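PDB 4C65: ochratoxinase from Aspergillus niger, which hydrolyses ochratoxin A to ochratoxin alpha and L-phenylalanine as a zinc-dependent carboxypeptidase of the amidohydrolase superfamily. Local coordinates for the interface of chains A and B and the interface of chains A and C. Sequence-based numbering; all coordinates share one arbitrary frame. Chains: chain A/B/C, Ochratoxinase.

Ochratoxinase is a homooctamer, and chain A illustrates how one subunit can use two chemically different surfaces to join its neighbours. Contact 1 is a two-fold, apolar meeting with chain B, built on helix 90-106; contact 2 joins chain A to chain C through helix 185-198 and is dominated by charged groups. The centres of their C-alpha atoms lie about 31 Å apart and they share no residue. Helix 185-198 gives the arginines of contact 2 in chain A and a glutamate in chain C. The centre of contact 2 is about 15 Å from C:Lys204, and that of contact 1 about 20 Å from A:Asp336, both active-site residues.

Contact 1: the interface of chains A and B. Residues chain A 94-95, 98-99, 131; chain B 94-95, 98-99, 131.
With chi1 near 62°, A:Ile131 sets CG1 between its own backbone N and carbonyl carbon, which leaves its branch methyl CG2 and its terminal methyl CD1 both directed at helix 90-106 of chain B; B:Ile131 adopts the same torsion toward chain A. These loop isoleucines flank a close pairing of the two 90-106 helices between amidohydrolase-superfamily subunits of the homooctamer, related by a two-fold and lined with small residues. CG2 of A:Ile131 reaches the backbone carbonyl O of B:Ala95 at 3.3 Å, and the same methyl, A:Ile131 CG2, also touches CB of B:Arg99 at 4.0 Å. The ethyl arm points back toward the start of that helix, CD1 of A:Ile131 resting 4.1 Å from CB of B:Ala95. B:Arg99 takes part through the root of its side chain: its CG is anti to the backbone N (chi1 178°), and the chain runs past A:Ile131 in the opposite direction, carrying the guanidinium away from the helix pair. Near the axis the methyls of A:Ala98 and B:Ala98 face one another, A:Ala98 CB to B:Ala98 CB being 3.7 Å. No hydrogen bond or salt bridge crosses this patch. One turn earlier, the backbones themselves approach at A:Gly94, where the lack of a side chain presumably leaves room, with A:Gly94 O 3.3 Å from B:Ala95 CA and 3.6 Å from B:Ala95 CB.

Contact 2: the interface of chains A and C. Residues chain A 174, 190, 193-194; chain C 146, 161, 167, 182-184, 187.
A polar, salt-bridged interface joins chains A and C, one of the contacts that hold subunits together in the homooctamer, and it shows how two acids can fix two arginines. A:Arg190 bends at chi2 and chi3 (chi3 54°), which turns its guanidinium end-on to C:Glu187. NH1 of A:Arg190 donates to OE1 of C:Glu187 at 2.9 Å and NH2 of A:Arg190 to its OE2 at 2.7 Å, the latter on the syn lone pair, the guanidinium and carboxylate planes lying 25° apart. NH1 of A:Arg190 also donates to C:Asp183 OD2 at 2.8 Å, on the anti lone pair, with the A:Arg190 guanidinium and C:Asp183 carboxylate planes 65° apart. The other oxygen, C:Asp183 OD1, offers its anti lone pair to A:Arg193 NH1 at 2.7 Å in the plane of that guanidinium. The extended chain of A:Arg193 runs past the aspartate in the opposite direction.

Chain C braces its own acids. The hydroxyl OG1 of C:Thr146 donates to the syn lone pair of C:Asp183 OD2 at 2.6 Å, the backbone N of C:Thr146 donates to C:Asp183 OD1, and the backbone N of C:Asp183 donates to C:Glu187 OE1 from above the carboxylate plane. Both aspartate oxygens thus hold a donor from each chain, which would be expected to stabilise the negative charge. C:Leu161 CD2 packs 3.8 Å from A:Arg190 CD. Both arginines lie on helix 185-198 of chain A, whereas C:Asp183 precedes the same helix of chain C and C:Glu187 sits in its first turn; this helix leads toward strand 203-206, which carries the zinc-binding Lys204.

Contact 1: the interface of chains A and B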
loop_
_atom_site.group_PDB
_atom_site.type_symbol
_atom_site.label_atom_id
_atom_site.label_comp_id
_atom_site.label_asym_id
_atom_site.label_seq_id
_atom_site.Cartn_x
_atom_site.Cartn_y
_atom_site.Cartn_z
ATOM N N GLY A 94 -24.292 2.922 16.147
ATOM C CA GLY A 94 -25.070 1.798 16.623
ATOM C C GLY A 94 -25.809 2.118 17.889
ATOM O O GLY A 94 -26.963 1.730 18.063
ATOM N N ALA A 95 -25.144 2.832 18.769
ATOM C CA ALA A 95 -25.748 3.215 20.024
ATOM C C ALA A 95 -26.987 4.060 19.735
ATOM O O ALA A 95 -28.043 3.827 20.314
ATOM C CB ALA A 95 -24.738 3.960 20.901
ATOM N N ALA A 98 -29.946 2.236 18.315
ATOM C CA ALA A 98 -30.644 1.405 19.258
ATOM C C ALA A 98 -31.830 2.150 19.846
ATOM O O ALA A 98 -32.904 1.569 19.987
ATOM C CB ALA A 98 -29.695 0.959 20.376
ATOM N N ARG A 99 -31.641 3.413 20.207
ATOM C CA ARG A 99 -32.721 4.271 20.652
ATOM C C ARG A 99 -33.762 4.399 19.545
ATOM O O ARG A 99 -34.931 4.241 19.789
ATOM C CB ARG A 99 -32.211 5.654 21.039
ATOM C CG ARG A 99 -33.304 6.627 21.441
ATOM C CD ARG A 99 -33.950 6.207 22.760
ATOM N NE ARG A 99 -34.955 7.149 23.243
ATOM C CZ ARG A 99 -34.698 8.265 23.901
ATOM N NH1 ARG A 99 -33.452 8.622 24.186
ATOM N NH2 ARG A 99 -35.705 9.043 24.286
ATOM N N ILE A 131 -31.091 -5.820 21.924
ATOM C CA ILE A 131 -31.986 -4.669 21.835
ATOM C C ILE A 131 -33.275 -5.081 21.146
ATOM O O ILE A 131 -33.452 -6.223 20.752
ATOM C CB ILE A 131 -31.342 -3.452 21.095
ATOM C CG1 ILE A 131 -31.003 -3.798 19.659
ATOM C CG2 ILE A 131 -30.091 -2.984 21.829
ATOM C CD1 ILE A 131 -30.748 -2.586 18.809
ATOM N N GLY B 94 -21.976 -0.977 19.317
ATOM C CA GLY B 94 -22.628 0.180 19.889
ATOM C C GLY B 94 -24.074 -0.068 20.280
ATOM O O GLY B 94 -24.529 0.386 21.326
ATOM N N ALA B 95 -24.800 -0.768 19.408
ATOM C CA ALA B 95 -26.176 -1.061 19.665
ATOM C C ALA B 95 -26.262 -1.866 20.963
ATOM O O ALA B 95 -27.095 -1.568 21.831
ATOM C CB ALA B 95 -26.780 -1.818 18.501
ATOM N N ALA B 98 -25.578 0.040 24.144
ATOM C CA ALA B 98 -26.663 0.929 24.531
ATOM C C ALA B 98 -27.583 0.268 25.547
ATOM O O ALA B 98 -27.946 0.895 26.529
ATOM C CB ALA B 98 -27.436 1.373 23.315
ATOM N N ARG B 99 -27.936 -0.988 25.298
ATOM C CA ARG B 99 -28.664 -1.786 26.251
ATOM C C ARG B 99 -27.872 -1.903 27.552
ATOM O O ARG B 99 -28.411 -1.682 28.630
ATOM C CB ARG B 99 -28.958 -3.189 25.708
ATOM C CG ARG B 99 -29.695 -4.112 26.706
ATOM C CD ARG B 99 -31.121 -3.597 26.963
ATOM N NE ARG B 99 -31.962 -4.421 27.803
ATOM C CZ ARG B 99 -32.639 -5.492 27.387
ATOM N NH1 ARG B 99 -32.520 -5.938 26.145
ATOM N NH2 ARG B 99 -33.412 -6.143 28.243
ATOM N N ILE B 131 -28.971 8.257 24.002
ATOM C CA ILE B 131 -29.171 7.152 24.909
ATOM C C ILE B 131 -28.842 7.585 26.320
ATOM O O ILE B 131 -28.452 8.731 26.552
ATOM C CB ILE B 131 -28.348 5.892 24.535
ATOM C CG1 ILE B 131 -26.850 6.161 24.605
ATOM C CG2 ILE B 131 -28.742 5.379 23.151
ATOM C CD1 ILE B 131 -26.024 4.901 24.636
#

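Contact 2: the interface of chains A and C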
loop_
_atom_site.group_PDB
_atom_site.type_symbol
_atom_site.label_atom_id
_atom_site.label_comp_id
_atom_site.label_asym_id
_atom_site.label_seq_id
_atom_site.Cartn_x
_atom_site.Cartn_y
_atom_site.Cartn_z
ATOM N N TRP A 174 -13.685 -2.885 5.885
ATOM C CA TRP A 174 -13.767 -2.553 4.470
ATOM C C TRP A 174 -15.018 -3.188 3.895
ATOM O O TRP A 174 -15.364 -4.306 4.259
ATOM C CB TRP A 174 -12.512 -3.089 3.765
ATOM C CG TRP A 174 -12.419 -2.864 2.284
ATOM C CD1 TRP A 174 -11.983 -1.740 1.645
ATOM C CD2 TRP A 174 -12.751 -3.799 1.261
ATOM N NE1 TRP A 174 -12.019 -1.919 0.295
ATOM C CE2 TRP A 174 -12.484 -3.178 0.026
ATOM C CE3 TRP A 174 -13.223 -5.101 1.270
ATOM C CZ2 TRP A 174 -12.666 -3.811 -1.167
ATOM C CZ3 TRP A 174 -13.413 -5.738 0.068
ATOM C CH2 TRP A 174 -13.147 -5.088 -1.137
ATOM N N ARG A 190 -18.938 -6.568 -7.532
ATOM C CA ARG A 190 -18.466 -6.685 -6.157
ATOM C C ARG A 190 -19.315 -5.839 -5.212
ATOM O O ARG A 190 -19.667 -6.297 -4.117
ATOM C CB ARG A 190 -16.980 -6.361 -6.022
ATOM C CG ARG A 190 -16.558 -6.364 -4.546
ATOM C CD ARG A 190 -15.201 -6.979 -4.273
ATOM N NE ARG A 190 -14.154 -6.378 -5.076
ATOM C CZ ARG A 190 -13.365 -7.029 -5.918
ATOM N NH1 ARG A 190 -13.473 -8.327 -6.125
ATOM N NH2 ARG A 190 -12.458 -6.357 -6.592
ATOM N N ARG A 193 -22.369 -7.664 -4.265
ATOM C CA ARG A 193 -21.991 -8.834 -3.487
ATOM C C ARG A 193 -21.556 -8.460 -2.067
ATOM O O ARG A 193 -21.882 -9.156 -1.117
ATOM C CB ARG A 193 -20.904 -9.602 -4.207
ATOM C CG ARG A 193 -21.409 -10.286 -5.462
ATOM C CD ARG A 193 -20.281 -10.734 -6.387
ATOM N NE ARG A 193 -20.831 -11.214 -7.658
ATOM C CZ ARG A 193 -20.132 -11.810 -8.616
ATOM N NH1 ARG A 193 -18.854 -12.049 -8.471
ATOM N NH2 ARG A 193 -20.744 -12.209 -9.707
ATOM N N LEU A 194 -20.876 -7.334 -1.910
ATOM C CA LEU A 194 -20.460 -6.905 -0.582
ATOM C C LEU A 194 -21.650 -6.556 0.315
ATOM O O LEU A 194 -21.576 -6.700 1.537
ATOM C CB LEU A 194 -19.535 -5.712 -0.676
ATOM C CG LEU A 194 -18.093 -5.962 -1.115
ATOM C CD1 LEU A 194 -17.439 -4.643 -1.487
ATOM C CD2 LEU A 194 -17.291 -6.631 -0.017
ATOM N N THR C 146 -17.299 -12.980 -4.021
ATOM C CA THR C 146 -17.543 -12.319 -2.751
ATOM C C THR C 146 -18.956 -12.690 -2.315
ATOM O O THR C 146 -19.873 -12.705 -3.124
ATOM C CB THR C 146 -17.401 -10.795 -2.888
ATOM O OG1 THR C 146 -16.026 -10.469 -3.125
ATOM C CG2 THR C 146 -17.863 -10.066 -1.658
ATOM N N LEU C 161 -10.555 -10.680 1.447
ATOM C CA LEU C 161 -10.077 -10.366 0.122
ATOM C C LEU C 161 -8.598 -9.969 0.084
ATOM O O LEU C 161 -7.947 -10.144 -0.955
ATOM C CB LEU C 161 -10.927 -9.290 -0.539
ATOM C CG LEU C 161 -12.084 -9.881 -1.351
ATOM C CD1 LEU C 161 -13.307 -10.174 -0.467
ATOM C CD2 LEU C 161 -12.455 -8.908 -2.432
ATOM N N MET C 167 -6.480 -9.223 -6.677
ATOM C CA MET C 167 -5.866 -7.907 -6.799
ATOM C C MET C 167 -4.750 -7.780 -5.730
ATOM O O MET C 167 -4.623 -8.628 -4.836
ATOM C CB MET C 167 -6.925 -6.817 -6.555
ATOM C CG MET C 167 -7.341 -6.681 -5.049
ATOM S SD MET C 167 -8.362 -8.045 -4.381
ATOM C CE MET C 167 -9.911 -7.692 -5.218
ATOM N N ALA C 182 -12.878 -13.966 -6.440
ATOM C CA ALA C 182 -12.779 -13.169 -7.637
ATOM C C ALA C 182 -14.166 -12.713 -8.082
ATOM O O ALA C 182 -15.122 -13.486 -8.021
ATOM C CB ALA C 182 -12.093 -13.975 -8.737
ATOM N N ASP C 183 -14.259 -11.474 -8.544
ATOM C CA ASP C 183 -15.516 -10.916 -8.978
ATOM C C ASP C 183 -15.366 -10.266 -10.329
ATOM O O ASP C 183 -14.591 -9.309 -10.493
ATOM C CB ASP C 183 -16.016 -9.883 -7.973
ATOM C CG ASP C 183 -16.281 -10.489 -6.596
ATOM O OD1 ASP C 183 -17.204 -11.323 -6.465
ATOM O OD2 ASP C 183 -15.584 -10.084 -5.629
ATOM N N GLY C 184 -16.148 -10.757 -11.293
ATOM C CA GLY C 184 -16.111 -10.206 -12.643
ATOM C C GLY C 184 -15.187 -10.984 -13.558
ATOM O O GLY C 184 -14.312 -11.717 -13.113
ATOM N N GLU C 187 -11.254 -10.507 -13.182
ATOM C CA GLU C 187 -10.657 -11.168 -12.010
ATOM C C GLU C 187 -10.716 -12.698 -12.088
ATOM O O GLU C 187 -9.771 -13.357 -11.676
ATOM C CB GLU C 187 -11.321 -10.699 -10.707
ATOM C CG GLU C 187 -10.909 -9.283 -10.312
ATOM C CD GLU C 187 -11.371 -8.890 -8.932
ATOM O OE1 GLU C 187 -11.909 -9.734 -8.173
ATOM O OE2 GLU C 187 -11.222 -7.709 -8.598
#